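Local coordinates for DUF2442 domain-containing protein (Rhodospirillum rubrum ATCC 11170, PDB 3K8R), which is of unknown function but belongs to the DUF2442 family and forms a two-chain assembly in which a beta sheet continues from one subunit into the other, at residues P25-K29 against V41-N45; S36-I40 against A50-R54. All blocks are in the same frame, centred on the assembly; numbering follows the deposited sequence.

Contact 1: P25-K29 against V41-N45; sequences PRAAK and VDLEN. With EDO (1,2-ethanediol), chain C.
A classic beta bulge marks the open end of the antiparallel hairpin formed by strands 27-33 and 38-43. Ala27 opposes Leu43 as a non-hydrogen-bonded pair (CA-CA 4.7 Å) and Lys29 opposes Asp42 as a hydrogen-bonded pair (5.1 Å). The register slips by one because Ala28, at phi/psi -93/-38, is the extra residue. Asp42 O therefore accepts from Ala28 N (2.8 Å) and, weakly, from Lys29 N (3.3 Å), while Asp42 N donates to Lys29 O (2.9 Å). Beyond the bulge, Glu44 N donates to Arg26 O (2.8 Å), and a salt bridge joins Arg26 NH1 to Glu44 OE1 (2.8 Å) at the surface. Apolar contacts link Ala27 CB to Val41 CG1 (3.7 Å) and Pro25 CB to Leu43 CD1 (4.0 Å). Asp42 OD1 accepts a hydrogen bond from O2 of a 1,2-ethanediol molecule (2.8 Å), probably from the crystallisation liquor. Ala27 and Leu43 pack on Leu90 of helix 90-94, Val41 hydrogen-bonds through its backbone to Phe49 of strand 48-51, and Pro25 meets Ala95 of the second subunit.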
ATOM      1  N   PRO A  25       9.772  -4.281   0.547  1.00 44.49           N
ATOM      2  CA  PRO A  25       9.310  -3.198   1.433  1.00 43.45           C
ATOM      3  C   PRO A  25       9.232  -3.677   2.889  1.00 42.77           C
ATOM      4  O   PRO A  25       8.954  -4.853   3.143  1.00 42.92           O
ATOM      5  CB  PRO A  25       7.910  -2.897   0.905  1.00 42.81           C
ATOM      6  CG  PRO A  25       7.406  -4.212   0.485  1.00 43.01           C
ATOM      7  CD  PRO A  25       8.615  -4.984  -0.045  1.00 44.95           C
ATOM      8  N   ARG A  26       9.440  -2.768   3.837  1.00 41.29           N
ATOM      9  CA  ARG A  26       9.486  -3.143   5.242  1.00 40.08           C
ATOM     10  C   ARG A  26       8.854  -2.044   6.110  1.00 38.70           C
ATOM     11  O   ARG A  26       9.120  -0.859   5.913  1.00 39.37           O
ATOM     12  CB  ARG A  26      10.965  -3.400   5.603  1.00 40.25           C
ATOM     13  CG  ARG A  26      11.189  -4.495   6.643  1.00 44.08           C
ATOM     14  CD  ARG A  26      12.558  -5.222   6.521  1.00 47.28           C
ATOM     15  NE  ARG A  26      13.680  -4.620   7.250  1.00 49.84           N
ATOM     16  CZ  ARG A  26      14.500  -3.674   6.789  1.00 50.14           C
ATOM     17  NH1 ARG A  26      14.331  -3.142   5.580  1.00 50.02           N
ATOM     18  NH2 ARG A  26      15.490  -3.231   7.565  1.00 50.27           N
ATOM     19  N   ALA A  27       8.014  -2.439   7.067  1.00 36.54           N
ATOM     20  CA  ALA A  27       7.325  -1.474   7.937  1.00 34.99           C
ATOM     21  C   ALA A  27       8.258  -0.751   8.902  1.00 33.82           C
ATOM     22  O   ALA A  27       8.893  -1.391   9.731  1.00 34.11           O
ATOM     23  CB  ALA A  27       6.232  -2.163   8.727  1.00 34.13           C
ATOM     24  N   ALA A  28       8.321   0.576   8.792  1.00 32.05           N
ATOM     25  CA  ALA A  28       9.112   1.409   9.702  1.00 30.71           C
ATOM     26  C   ALA A  28       8.229   1.903  10.869  1.00 30.76           C
ATOM     27  O   ALA A  28       8.671   1.985  12.006  1.00 30.18           O
ATOM     28  CB  ALA A  28       9.711   2.577   8.951  1.00 29.54           C
ATOM     29  N   LYS A  29       6.976   2.228  10.575  1.00 31.59           N
ATOM     30  CA  LYS A  29       6.017   2.669  11.577  1.00 30.58           C
ATOM     31  C   LYS A  29       4.644   2.152  11.198  1.00 30.52           C
ATOM     32  O   LYS A  29       4.353   1.989  10.015  1.00 31.67           O
ATOM     33  CB  LYS A  29       5.956   4.192  11.621  1.00 31.55           C
ATOM     34  CG  LYS A  29       7.202   4.892  12.142  1.00 31.20           C
ATOM     35  CD  LYS A  29       6.991   6.401  12.111  1.00 32.07           C
ATOM     36  CE  LYS A  29       8.181   7.170  12.649  1.00 33.58           C
ATOM     37  NZ  LYS A  29       7.989   8.642  12.506  1.00 34.45           N
ATOM     38  N   VAL A  41       0.653   2.372   7.448  1.00 28.96           N
ATOM     39  CA  VAL A  41       1.995   1.800   7.548  1.00 29.03           C
ATOM     40  C   VAL A  41       3.005   2.596   6.725  1.00 29.60           C
ATOM     41  O   VAL A  41       2.896   2.676   5.499  1.00 28.36           O
ATOM     42  CB  VAL A  41       2.042   0.345   7.037  1.00 28.74           C
ATOM     43  CG1 VAL A  41       3.412  -0.257   7.317  1.00 26.24           C
ATOM     44  CG2 VAL A  41       0.952  -0.491   7.683  1.00 27.91           C
ATOM     45  N   ASP A  42       3.988   3.170   7.412  1.00 29.59           N
ATOM     46  CA  ASP A  42       5.046   3.933   6.763  1.00 30.18           C
ATOM     47  C   ASP A  42       6.172   2.979   6.400  1.00 30.03           C
ATOM     48  O   ASP A  42       6.890   2.485   7.274  1.00 28.73           O
ATOM     49  CB  ASP A  42       5.585   5.012   7.698  1.00 30.61           C
ATOM     50  CG  ASP A  42       4.535   6.009   8.100  1.00 30.51           C
ATOM     51  OD1 ASP A  42       3.928   6.611   7.192  1.00 34.23           O
ATOM     52  OD2 ASP A  42       4.331   6.200   9.319  1.00 33.26           O
ATOM     53  N   LEU A  43       6.316   2.711   5.110  1.00 30.52           N
ATOM     54  CA  LEU A  43       7.357   1.807   4.642  1.00 31.02           C
ATOM     55  C   LEU A  43       8.721   2.482   4.699  1.00 31.51           C
ATOM     56  O   LEU A  43       8.858   3.688   4.459  1.00 31.47           O
ATOM     57  CB  LEU A  43       7.053   1.300   3.231  1.00 30.84           C
ATOM     58  CG  LEU A  43       5.758   0.499   3.137  1.00 29.57           C
ATOM     59  CD1 LEU A  43       5.512   0.146   1.707  1.00 29.15           C
ATOM     60  CD2 LEU A  43       5.799  -0.753   4.010  1.00 27.55           C
ATOM     61  N   GLU A  44       9.726   1.665   4.990  1.00 32.26           N
ATOM     62  CA  GLU A  44      11.099   2.115   5.180  1.00 32.15           C
ATOM     63  C   GLU A  44      11.710   2.686   3.905  1.00 30.74           C
ATOM     64  O   GLU A  44      12.659   3.463   3.965  1.00 31.12           O
ATOM     65  CB  GLU A  44      11.930   0.949   5.712  1.00 32.62           C
ATOM     66  CG  GLU A  44      12.944   1.351   6.768  1.00 39.18           C
ATOM     67  CD  GLU A  44      13.312   0.176   7.670  1.00 46.71           C
ATOM     68  OE1 GLU A  44      13.646  -0.905   7.124  1.00 47.02           O
ATOM     69  OE2 GLU A  44      13.258   0.337   8.919  1.00 49.59           O
ATOM     70  N   ASN A  45      11.155   2.306   2.759  1.00 29.06           N
ATOM     71  CA  ASN A  45      11.590   2.823   1.469  1.00 28.11           C
ATOM     72  C   ASN A  45      10.919   4.157   1.091  1.00 28.17           C
ATOM     73  O   ASN A  45      11.017   4.589  -0.056  1.00 28.75           O
ATOM     74  CB  ASN A  45      11.302   1.788   0.378  1.00 27.76           C
ATOM     75  CG  ASN A  45       9.822   1.539   0.182  1.00 28.12           C
ATOM     76  OD1 ASN A  45       8.991   2.378   0.532  1.00 28.78           O
ATOM     77  ND2 ASN A  45       9.480   0.383  -0.372  1.00 28.90           N
TER
HETATM   78  C1  EDO C 124       0.727   9.155   6.185  1.00 55.29           C
HETATM   79  O1  EDO C 124      -0.422  10.015   6.190  1.00 57.04           O
HETATM   80  C2  EDO C 124       1.698   9.598   7.278  1.00 56.78           C
HETATM   81  O2  EDO C 124       2.082   8.463   8.061  1.00 55.67           O

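Contact 2: S36-I40 against A50-R54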
ATOM      1  N   SER A  36     -10.077   7.519   9.658  1.00 31.36           N
ATOM      2  CA  SER A  36     -10.308   6.744   8.440  1.00 30.58           C
ATOM      3  C   SER A  36     -10.476   5.238   8.683  1.00 30.74           C
ATOM      4  O   SER A  36     -10.591   4.464   7.727  1.00 30.53           O
ATOM      5  CB  SER A  36      -9.146   6.941   7.485  1.00 30.30           C
ATOM      6  OG  SER A  36      -8.018   6.229   7.952  1.00 31.76           O
ATOM      7  N   ALA A  37     -10.492   4.821   9.946  1.00 30.27           N
ATOM      8  CA  ALA A  37     -10.640   3.412  10.293  1.00 30.05           C
ATOM      9  C   ALA A  37      -9.623   2.525   9.590  1.00 31.12           C
ATOM     10  O   ALA A  37      -9.933   1.370   9.294  1.00 32.61           O
ATOM     11  CB  ALA A  37     -12.042   2.930   9.978  1.00 28.62           C
ATOM     12  N   ARG A  38      -8.424   3.052   9.320  1.00 31.24           N
ATOM     13  CA  ARG A  38      -7.368   2.271   8.652  1.00 31.34           C
ATOM     14  C   ARG A  38      -6.112   2.168   9.507  1.00 31.25           C
ATOM     15  O   ARG A  38      -5.885   2.967  10.423  1.00 30.40           O
ATOM     16  CB  ARG A  38      -6.937   2.936   7.339  1.00 31.56           C
ATOM     17  CG  ARG A  38      -8.029   3.214   6.331  1.00 33.75           C
ATOM     18  CD  ARG A  38      -8.605   1.948   5.717  1.00 36.52           C
ATOM     19  NE  ARG A  38      -9.730   2.238   4.803  1.00 43.03           N
ATOM     20  CZ  ARG A  38     -11.039   2.195   5.115  1.00 40.77           C
ATOM     21  NH1 ARG A  38     -11.462   1.857   6.332  1.00 42.77           N
ATOM     22  NH2 ARG A  38     -11.949   2.483   4.185  1.00 36.46           N
ATOM     23  N   VAL A  39      -5.285   1.180   9.185  1.00 30.91           N
ATOM     24  CA  VAL A  39      -3.983   1.044   9.814  1.00 29.71           C
ATOM     25  C   VAL A  39      -3.010   1.632   8.800  1.00 30.23           C
ATOM     26  O   VAL A  39      -2.867   1.081   7.715  1.00 30.27           O
ATOM     27  CB  VAL A  39      -3.625  -0.417  10.076  1.00 29.40           C
ATOM     28  CG1 VAL A  39      -2.213  -0.529  10.661  1.00 28.26           C
ATOM     29  CG2 VAL A  39      -4.655  -1.055  10.993  1.00 26.66           C
ATOM     30  N   ILE A  40      -2.385   2.769   9.118  1.00 30.25           N
ATOM     31  CA  ILE A  40      -1.418   3.404   8.203  1.00 29.32           C
ATOM     32  C   ILE A  40      -0.000   2.898   8.491  1.00 29.82           C
ATOM     33  O   ILE A  40       0.478   2.988   9.636  1.00 30.64           O
ATOM     34  CB  ILE A  40      -1.445   4.942   8.293  1.00 28.45           C
ATOM     35  CG1 ILE A  40      -2.856   5.459   8.014  1.00 26.69           C
ATOM     36  CG2 ILE A  40      -0.480   5.547   7.295  1.00 23.52           C
ATOM     37  CD1 ILE A  40      -2.986   6.946   8.125  1.00 22.38           C
ATOM     38  N   ALA A  50      -1.938   1.587   3.407  1.00 30.02           N
ATOM     39  CA  ALA A  50      -3.051   1.654   4.357  1.00 30.47           C
ATOM     40  C   ALA A  50      -4.015   0.527   4.052  1.00 30.74           C
ATOM     41  O   ALA A  50      -4.353   0.315   2.886  1.00 32.28           O
ATOM     42  CB  ALA A  50      -3.768   2.998   4.265  1.00 28.59           C
ATOM     43  N   PHE A  51      -4.439  -0.202   5.084  1.00 30.76           N
ATOM     44  CA  PHE A  51      -5.431  -1.271   4.923  1.00 30.82           C
ATOM     45  C   PHE A  51      -6.455  -1.188   6.040  1.00 32.12           C
ATOM     46  O   PHE A  51      -6.108  -0.813   7.166  1.00 34.48           O
ATOM     47  CB  PHE A  51      -4.774  -2.639   4.942  1.00 29.66           C
ATOM     48  CG  PHE A  51      -4.164  -3.008   6.269  1.00 30.94           C
ATOM     49  CD1 PHE A  51      -2.896  -2.562   6.618  1.00 32.23           C
ATOM     50  CD2 PHE A  51      -4.848  -3.826   7.163  1.00 32.42           C
ATOM     51  CE1 PHE A  51      -2.320  -2.910   7.852  1.00 33.22           C
ATOM     52  CE2 PHE A  51      -4.281  -4.182   8.400  1.00 32.80           C
ATOM     53  CZ  PHE A  51      -3.014  -3.724   8.743  1.00 32.40           C
ATOM     54  N   PRO A  52      -7.728  -1.476   5.732  1.00 31.86           N
ATOM     55  CA  PRO A  52      -8.741  -1.514   6.782  1.00 31.98           C
ATOM     56  C   PRO A  52      -8.582  -2.827   7.533  1.00 32.66           C
ATOM     57  O   PRO A  52      -8.876  -3.877   6.973  1.00 33.17           O
ATOM     58  CB  PRO A  52     -10.055  -1.487   6.012  1.00 31.27           C
ATOM     59  CG  PRO A  52      -9.718  -1.989   4.671  1.00 31.81           C
ATOM     60  CD  PRO A  52      -8.332  -1.530   4.393  1.00 31.96           C
ATOM     61  N   PRO A  53      -8.132  -2.767   8.795  1.00 33.31           N
ATOM     62  CA  PRO A  53      -7.822  -3.961   9.580  1.00 33.65           C
ATOM     63  C   PRO A  53      -8.986  -4.924   9.857  1.00 34.31           C
ATOM     64  O   PRO A  53      -8.733  -6.115  10.064  1.00 35.45           O
ATOM     65  CB  PRO A  53      -7.283  -3.384  10.888  1.00 33.45           C
ATOM     66  CG  PRO A  53      -8.006  -2.102  11.032  1.00 34.65           C
ATOM     67  CD  PRO A  53      -8.194  -1.563   9.644  1.00 34.05           C
ATOM     68  N   ARG A  54     -10.233  -4.449   9.858  1.00 34.28           N
ATOM     69  CA  ARG A  54     -11.375  -5.354  10.106  1.00 33.64           C
ATOM     70  C   ARG A  54     -11.649  -6.318   8.957  1.00 32.27           C
ATOM     71  O   ARG A  54     -12.514  -7.173   9.085  1.00 33.44           O
ATOM     72  CB  ARG A  54     -12.641  -4.593  10.506  1.00 34.05           C
ATOM     73  CG  ARG A  54     -12.485  -3.919  11.853  1.00 36.25           C
ATOM     74  CD  ARG A  54     -13.752  -3.277  12.361  1.00 39.17           C
ATOM     75  NE  ARG A  54     -13.531  -2.718  13.697  1.00 39.06           N
ATOM     76  CZ  ARG A  54     -13.172  -1.466  13.963  1.00 39.31           C
ATOM     77  NH1 ARG A  54     -13.000  -0.588  12.990  1.00 40.68           N
ATOM     78  NH2 ARG A  54     -12.988  -1.086  15.221  1.00 41.43           N
TER
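Strands 38-43 and 48-51 form an antiparallel beta hairpin, and these segments make up its open end, where the second strand ends at Phe51 and a Pro-Pro step leads into a 3-10 segment. Val39 and Phe51 are the hydrogen-bonded pair: Val39 N donates almost linearly to Phe51 O (3.0 Å), whereas the return bond from Phe51 N to Val39 O is weak (3.3 Å). Ile40 and Ala50 follow as a non-hydrogen-bonded pair with a CA-CA distance of 4.5 Å, and Ala50 CA lies 3.4 Å from Val39 O in a CA-H...O contact. Ala37, with phi/psi 53/31, belongs to a G1 beta bulge with Arg38 opposite Asp33 in the preceding hairpin.

Val39 and Phe51 project from the same face of the sheet. With chi1 p, the Phe51 ring comes back toward its partner, so that Val39 CB sits over the ring face, 3.9 Å from its centroid, in a CH-pi contact. Pro53 extends this apolar patch, with Tyr32 and Leu67 of helix 64-67 also packing on it. The Arg54 guanidinium forms a salt bridge with Asp64 and a hydrogen bond to the Tyr32 hydroxyl. The Ala50 and Ile40 side chains lie on the opposite face. Strand 48-51 is an edge strand within the chain, and at Ala50 it pairs antiparallel with a strand of the second subunit, so that the sheet runs on across the interface; Ala50 also packs on Thr48 of that subunit. Arg38 folds over Pro52, with NH1 3.6 Å from Pro52 CB; the same NH1 donates a weak hydrogen bond to Ala37 O at 3.4 Å.

How the contacts relate
Strand 38-43 is common to both contacts: as the middle strand of an antiparallel three-stranded sheet, it pairs with 27-33 in contact 1 and 48-51 in contact 2. Their centres are about 15 Å apart, yet Val41 CG2 and Phe51 CE1 meet at 4.1 Å, joining their apolar sides. Each combines buried and accessible residues. Contact 1, farther from the chain centre, includes exposed residues and a surface salt bridge beside its bulge; contact 2 has none fully exposed and relies more on proline and aromatic packing. Both touch the second subunit, contact 1 by packing and contact 2 also by strand pairing at Ala50.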